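Local coordinates for cytoplasmic Protein STM1381 (Salmonella enterica subsp. enterica serovar Typhimurium, PDB 3SOZ) that is of unknown function but belongs to a putative glutamine amidotransferase family, within the class I glutaminase-like clan, at residues S122-E127 with V148-E153; P177-Y182 with C214-D219. All coordinates share one frame; numbering follows the deposited sequence.

Overall arrangement
Contacts 1 and 2 have centres about 12 Å apart and touch directly. The neighbouring strands 151-154 and 175-187 of the large mixed sheet join them: V152 N lies 2.8 Å from Y182 O, a probable backbone hydrogen bond. A second bridge is F123, whose ring leaves contact 1 and packs against the end of strand 211-216, CZ being 3.6 Å from F216 O and CE1 3.7 Å from C215 SG. W224 also ties the two, bonded through its ring nitrogen to E153 and through its backbone to L180. No active site is established here; at contact 2 D219 binds a glycerol, probably from the crystallisation liquor. Contact 1 also borders a second subunit.

Contact 1. Residues S122-E127 with V148-E153; sequences SFTGIE and VDDRVE
D150 points its carboxylate into the bend at T124 and G125, where OD2 collects two successive backbone N-H groups. T124 N is 2.7 Å from D150 OD2 and G125 N is 3.1 Å from D150 OD2; the second bond is the straighter, 162° at the hydrogen against 142°. Both donors come from the same face of the carboxylate, well above its plane, and N183 adds a weak bond to the same oxygen. T124 turns CG2 toward the carbonyl of V148, which leaves OG1 to bond L146 O. The loop containing 122-127 follows the parallel strand 113-117, and D150 sits just before strand 151-154, which pairs antiparallel with 175-187 in the same mixed sheet, so D150 ties the loop to the chain entering that strand. D149 holds its CG anti to the backbone N (chi1 -172°), bringing OD2 between two donors on opposite faces of its plane: E127 N at 2.9 Å from D149 OD2, and R151 NH1 at 2.6 Å from the same atom. R151, bent at chi2 and chi3, completes a salt-bridge network along its own segment, with NE 3.1 Å from E153 OE2 and the partner tilted from the guanidinium plane. Over one face of that guanidinium lies I126 CD1, 3.6 Å above the plane and shifted toward its rim, while R151 CD rests 3.7 Å from I126 CA. R151 NH2 bonds N82 OD1 of the second subunit; separately, E127 OE1 forms a salt bridge with K129 of that subunit. Within the chain, E153 OE1 accepts from W224 NE1.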
loop_
_atom_site.group_PDB
_atom_site.type_symbol
_atom_site.label_atom_id
_atom_site.label_comp_id
_atom_site.label_asym_id
_atom_site.label_seq_id
_atom_site.Cartn_x
_atom_site.Cartn_y
_atom_site.Cartn_z
ATOM N N SER A 122 11.841 0.041 -7.125
ATOM C CA SER A 122 13.041 -0.584 -6.615
ATOM C C SER A 122 12.891 -0.656 -5.125
ATOM O O SER A 122 12.099 0.106 -4.491
ATOM C CB SER A 122 14.302 0.239 -6.917
ATOM O OG SER A 122 14.657 0.286 -8.299
ATOM N N PHE A 123 13.691 -1.546 -4.558
ATOM C CA PHE A 123 13.700 -1.777 -3.110
ATOM C C PHE A 123 12.274 -2.013 -2.573
ATOM O O PHE A 123 11.637 -2.992 -2.979
ATOM C CB PHE A 123 14.531 -0.704 -2.373
ATOM C CG PHE A 123 15.859 -0.438 -3.037
ATOM C CD1 PHE A 123 16.920 -1.348 -2.909
ATOM C CD2 PHE A 123 16.043 0.693 -3.832
ATOM C CE1 PHE A 123 18.143 -1.125 -3.562
ATOM C CE2 PHE A 123 17.258 0.938 -4.473
ATOM C CZ PHE A 123 18.319 0.015 -4.334
ATOM N N THR A 124 11.786 -1.162 -1.673
ATOM C CA THR A 124 10.402 -1.247 -1.267
ATOM C C THR A 124 9.520 -0.484 -2.261
ATOM O O THR A 124 8.463 -0.970 -2.627
ATOM C CB THR A 124 10.198 -0.868 0.238
ATOM O OG1 THR A 124 10.927 -1.802 1.067
ATOM C CG2 THR A 124 8.708 -0.907 0.657
ATOM N N GLY A 125 9.966 0.666 -2.740
ATOM C CA GLY A 125 9.275 1.402 -3.801
ATOM C C GLY A 125 8.018 2.137 -3.403
ATOM O O GLY A 125 7.559 2.048 -2.280
ATOM N N ILE A 126 7.459 2.870 -4.347
ATOM C CA ILE A 126 6.259 3.689 -4.095
ATOM C C ILE A 126 5.051 2.870 -3.710
ATOM O O ILE A 126 4.832 1.805 -4.245
ATOM C CB ILE A 126 5.900 4.555 -5.288
ATOM C CG1 ILE A 126 4.640 5.392 -4.951
ATOM C CG2 ILE A 126 5.771 3.721 -6.534
ATOM C CD1 ILE A 126 4.510 6.721 -5.750
ATOM N N GLU A 127 4.282 3.380 -2.766
ATOM C CA GLU A 127 3.268 2.597 -2.047
ATOM C C GLU A 127 3.739 1.178 -1.730
ATOM O O GLU A 127 2.938 0.252 -1.662
ATOM C CB GLU A 127 1.946 2.561 -2.823
ATOM C CG GLU A 127 1.509 3.860 -3.492
ATOM C CD GLU A 127 0.171 3.701 -4.273
ATOM O OE1 GLU A 127 -0.819 3.219 -3.653
ATOM O OE2 GLU A 127 0.115 4.055 -5.500
ATOM N N VAL A 148 7.498 0.150 5.013
ATOM C CA VAL A 148 6.602 1.146 4.461
ATOM C C VAL A 148 7.202 1.703 3.159
ATOM O O VAL A 148 8.338 1.375 2.794
ATOM C CB VAL A 148 6.385 2.323 5.436
ATOM C CG1 VAL A 148 5.925 1.842 6.784
ATOM C CG2 VAL A 148 7.660 3.213 5.558
ATOM N N ASP A 149 6.409 2.503 2.452
ATOM C CA ASP A 149 6.873 3.316 1.351
ATOM C C ASP A 149 8.249 3.963 1.585
ATOM O O ASP A 149 8.420 4.833 2.378
ATOM C CB ASP A 149 5.814 4.377 0.989
ATOM C CG ASP A 149 6.157 5.139 -0.273
ATOM O OD1 ASP A 149 7.339 5.413 -0.529
ATOM O OD2 ASP A 149 5.238 5.494 -1.014
ATOM N N ASP A 150 9.209 3.460 0.837
ATOM C CA ASP A 150 10.594 3.866 0.703
ATOM C C ASP A 150 10.953 5.279 0.292
ATOM O O ASP A 150 12.119 5.648 0.435
ATOM C CB ASP A 150 11.109 3.090 -0.512
ATOM C CG ASP A 150 12.101 2.094 -0.150
ATOM O OD1 ASP A 150 12.444 2.007 1.055
ATOM O OD2 ASP A 150 12.532 1.385 -1.064
ATOM N N ARG A 151 10.068 6.030 -0.348
ATOM C CA ARG A 151 10.639 7.179 -1.086
ATOM C C ARG A 151 11.021 8.242 -0.086
ATOM O O ARG A 151 10.383 8.348 0.952
ATOM C CB ARG A 151 9.747 7.802 -2.176
ATOM C CG ARG A 151 9.007 6.860 -3.162
ATOM C CD ARG A 151 7.541 6.889 -2.771
ATOM N NE ARG A 151 6.868 8.092 -3.219
ATOM C CZ ARG A 151 5.752 8.578 -2.691
ATOM N NH1 ARG A 151 5.145 7.980 -1.666
ATOM N NH2 ARG A 151 5.223 9.674 -3.215
ATOM N N VAL A 152 12.102 8.970 -0.373
ATOM C CA VAL A 152 12.366 10.231 0.279
ATOM C C VAL A 152 12.404 11.217 -0.871
ATOM O O VAL A 152 13.296 11.140 -1.729
ATOM C CB VAL A 152 13.690 10.201 1.061
ATOM C CG1 VAL A 152 13.826 11.434 1.951
ATOM C CG2 VAL A 152 13.755 8.969 1.913
ATOM N N GLU A 153 11.396 12.095 -0.930
ATOM C CA GLU A 153 11.292 13.032 -2.049
ATOM C C GLU A 153 12.014 14.265 -1.629
ATOM O O GLU A 153 11.842 14.715 -0.489
ATOM C CB GLU A 153 9.852 13.382 -2.414
ATOM C CG GLU A 153 8.982 12.200 -2.646
ATOM C CD GLU A 153 9.135 11.559 -4.033
ATOM O OE1 GLU A 153 10.044 11.945 -4.818
ATOM O OE2 GLU A 153 8.305 10.648 -4.333
#

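Contact 2. Residues P177-Y182 with C214-D219; sequences PPLLGY and CCFASD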
loop_
_atom_site.group_PDB
_atom_site.type_symbol
_atom_site.label_atom_id
_atom_site.label_comp_id
_atom_site.label_asym_id
_atom_site.label_seq_id
_atom_site.Cartn_x
_atom_site.Cartn_y
_atom_site.Cartn_z
ATOM N N PRO A 177 26.276 16.074 -7.850
ATOM C CA PRO A 177 25.168 16.937 -8.305
ATOM C C PRO A 177 23.912 16.605 -7.487
ATOM O O PRO A 177 23.851 15.525 -6.860
ATOM C CB PRO A 177 24.991 16.561 -9.770
ATOM C CG PRO A 177 25.922 15.347 -10.002
ATOM C CD PRO A 177 26.457 14.892 -8.713
ATOM N N PRO A 178 22.930 17.530 -7.440
ATOM C CA PRO A 178 21.780 17.207 -6.592
ATOM C C PRO A 178 20.890 16.111 -7.215
ATOM O O PRO A 178 20.737 16.043 -8.427
ATOM C CB PRO A 178 21.033 18.539 -6.513
ATOM C CG PRO A 178 21.362 19.195 -7.814
ATOM C CD PRO A 178 22.776 18.848 -8.095
ATOM N N LEU A 179 20.323 15.256 -6.378
ATOM C CA LEU A 179 19.323 14.288 -6.828
ATOM C C LEU A 179 18.001 14.720 -6.195
ATOM O O LEU A 179 18.032 15.332 -5.128
ATOM C CB LEU A 179 19.725 12.871 -6.395
ATOM C CG LEU A 179 21.030 12.322 -6.993
ATOM C CD1 LEU A 179 21.526 11.191 -6.159
ATOM C CD2 LEU A 179 20.906 11.861 -8.422
ATOM N N LEU A 180 16.868 14.387 -6.833
ATOM C CA LEU A 180 15.547 14.783 -6.356
ATOM C C LEU A 180 14.792 13.769 -5.474
ATOM O O LEU A 180 13.654 14.043 -5.021
ATOM C CB LEU A 180 14.684 15.231 -7.514
ATOM C CG LEU A 180 15.269 16.357 -8.358
ATOM C CD1 LEU A 180 14.242 16.843 -9.356
ATOM C CD2 LEU A 180 15.619 17.474 -7.437
ATOM N N GLY A 181 15.415 12.622 -5.206
ATOM C CA GLY A 181 14.878 11.707 -4.225
ATOM C C GLY A 181 15.677 10.417 -4.224
ATOM O O GLY A 181 16.576 10.241 -5.048
ATOM N N TYR A 182 15.372 9.519 -3.288
ATOM C CA TYR A 182 16.041 8.240 -3.229
ATOM C C TYR A 182 15.192 7.298 -2.388
ATOM O O TYR A 182 14.272 7.717 -1.678
ATOM C CB TYR A 182 17.464 8.371 -2.591
ATOM C CG TYR A 182 17.439 8.901 -1.159
ATOM C CD1 TYR A 182 17.372 10.251 -0.914
ATOM C CD2 TYR A 182 17.427 8.055 -0.076
ATOM C CE1 TYR A 182 17.317 10.757 0.346
ATOM C CE2 TYR A 182 17.353 8.569 1.215
ATOM C CZ TYR A 182 17.286 9.941 1.390
ATOM O OH TYR A 182 17.207 10.515 2.640
ATOM N N CYS A 214 25.772 -4.438 -5.506
ATOM C CA CYS A 214 25.740 -3.002 -5.324
ATOM C C CYS A 214 24.304 -2.433 -5.410
ATOM O O CYS A 214 23.514 -2.806 -6.287
ATOM C CB CYS A 214 26.677 -2.357 -6.341
ATOM S SG CYS A 214 26.762 -0.587 -6.286
ATOM N N CYS A 215 23.994 -1.554 -4.460
ATOM C CA CYS A 215 22.761 -0.802 -4.410
ATOM C C CYS A 215 23.050 0.669 -4.543
ATOM O O CYS A 215 23.879 1.223 -3.823
ATOM C CB CYS A 215 22.086 -1.014 -3.086
ATOM S SG CYS A 215 21.504 -2.668 -2.954
ATOM N N PHE A 216 22.359 1.299 -5.476
ATOM C CA PHE A 216 22.413 2.726 -5.630
ATOM C C PHE A 216 21.003 3.229 -5.317
ATOM O O PHE A 216 20.036 2.783 -5.939
ATOM C CB PHE A 216 22.876 3.090 -7.057
ATOM C CG PHE A 216 22.898 4.553 -7.313
ATOM C CD1 PHE A 216 23.942 5.337 -6.835
ATOM C CD2 PHE A 216 21.836 5.170 -7.959
ATOM C CE1 PHE A 216 23.932 6.717 -7.034
ATOM C CE2 PHE A 216 21.828 6.541 -8.162
ATOM C CZ PHE A 216 22.870 7.311 -7.700
ATOM N N ALA A 217 20.887 4.138 -4.352
ATOM C CA ALA A 217 19.585 4.447 -3.722
ATOM C C ALA A 217 18.707 5.425 -4.483
ATOM O O ALA A 217 17.625 5.770 -4.004
ATOM C CB ALA A 217 19.759 4.934 -2.302
ATOM N N SER A 218 19.164 5.866 -5.649
ATOM C CA SER A 218 18.453 6.877 -6.407
ATOM C C SER A 218 18.275 6.332 -7.794
ATOM O O SER A 218 18.472 5.150 -8.016
ATOM C CB SER A 218 19.215 8.197 -6.437
ATOM O OG SER A 218 18.418 9.255 -6.939
ATOM N N ASP A 219 17.877 7.178 -8.717
ATOM C CA ASP A 219 17.471 6.722 -10.018
ATOM C C ASP A 219 18.549 7.204 -10.964
ATOM O O ASP A 219 19.086 8.291 -10.816
ATOM C CB ASP A 219 16.125 7.355 -10.387
ATOM C CG ASP A 219 15.371 6.602 -11.498
ATOM O OD1 ASP A 219 15.946 6.100 -12.480
ATOM O OD2 ASP A 219 14.141 6.548 -11.406
#
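L179 lays its forked end alongside the S218 side chain, CD1 coming 3.7 Å from S218 OG and 3.8 Å from S218 CB. The same methyl reaches F216, with L179 CD1 4.4 Å from F216 CZ. L179 CD1 thus touches both the F216 ring and the S218 side chain, and F229 of helix 227-230 packs on both L179 and F216. The F216 ring also meets W239 edge-to-face. S218 swings OG anti to its backbone N (chi1 -168°), which carries the hydroxyl to the carbonyl of G181. S218 OG donates to G181 O over 2.8 Å, and the C=O...OG angle of 167° makes this an almost end-on approach to the oxygen. Strand 175-187 turns a corner at L180, whereas 214-219 runs off the end of strand 211-216, which lies between the parallel strand 113-117 and the antiparallel strand 200-208 in the mixed sheet. The contact therefore joins the bent strand to the chain leaving that strand end; the hydrogen bond between the two segments comes from a side chain, S218 OG, to a backbone carbonyl. Past the corner, Y182 CB lies beside the A217 and S218 side chains, 4.1 Å from A217 CB and 4.2 Å from S218 CB. Its CG lies between the backbone N and the carbonyl carbon (chi1 61°), sending the ring away from 214-219, where OH bonds D200 and N198. A217 also packs on L202 of strand 200-208, and W224 touches S218. Beyond S218, D219 uses OD1 to hold S221 OG, and its OD2 hydrogen-bonds a glycerol, probably from the crystallisation liquor.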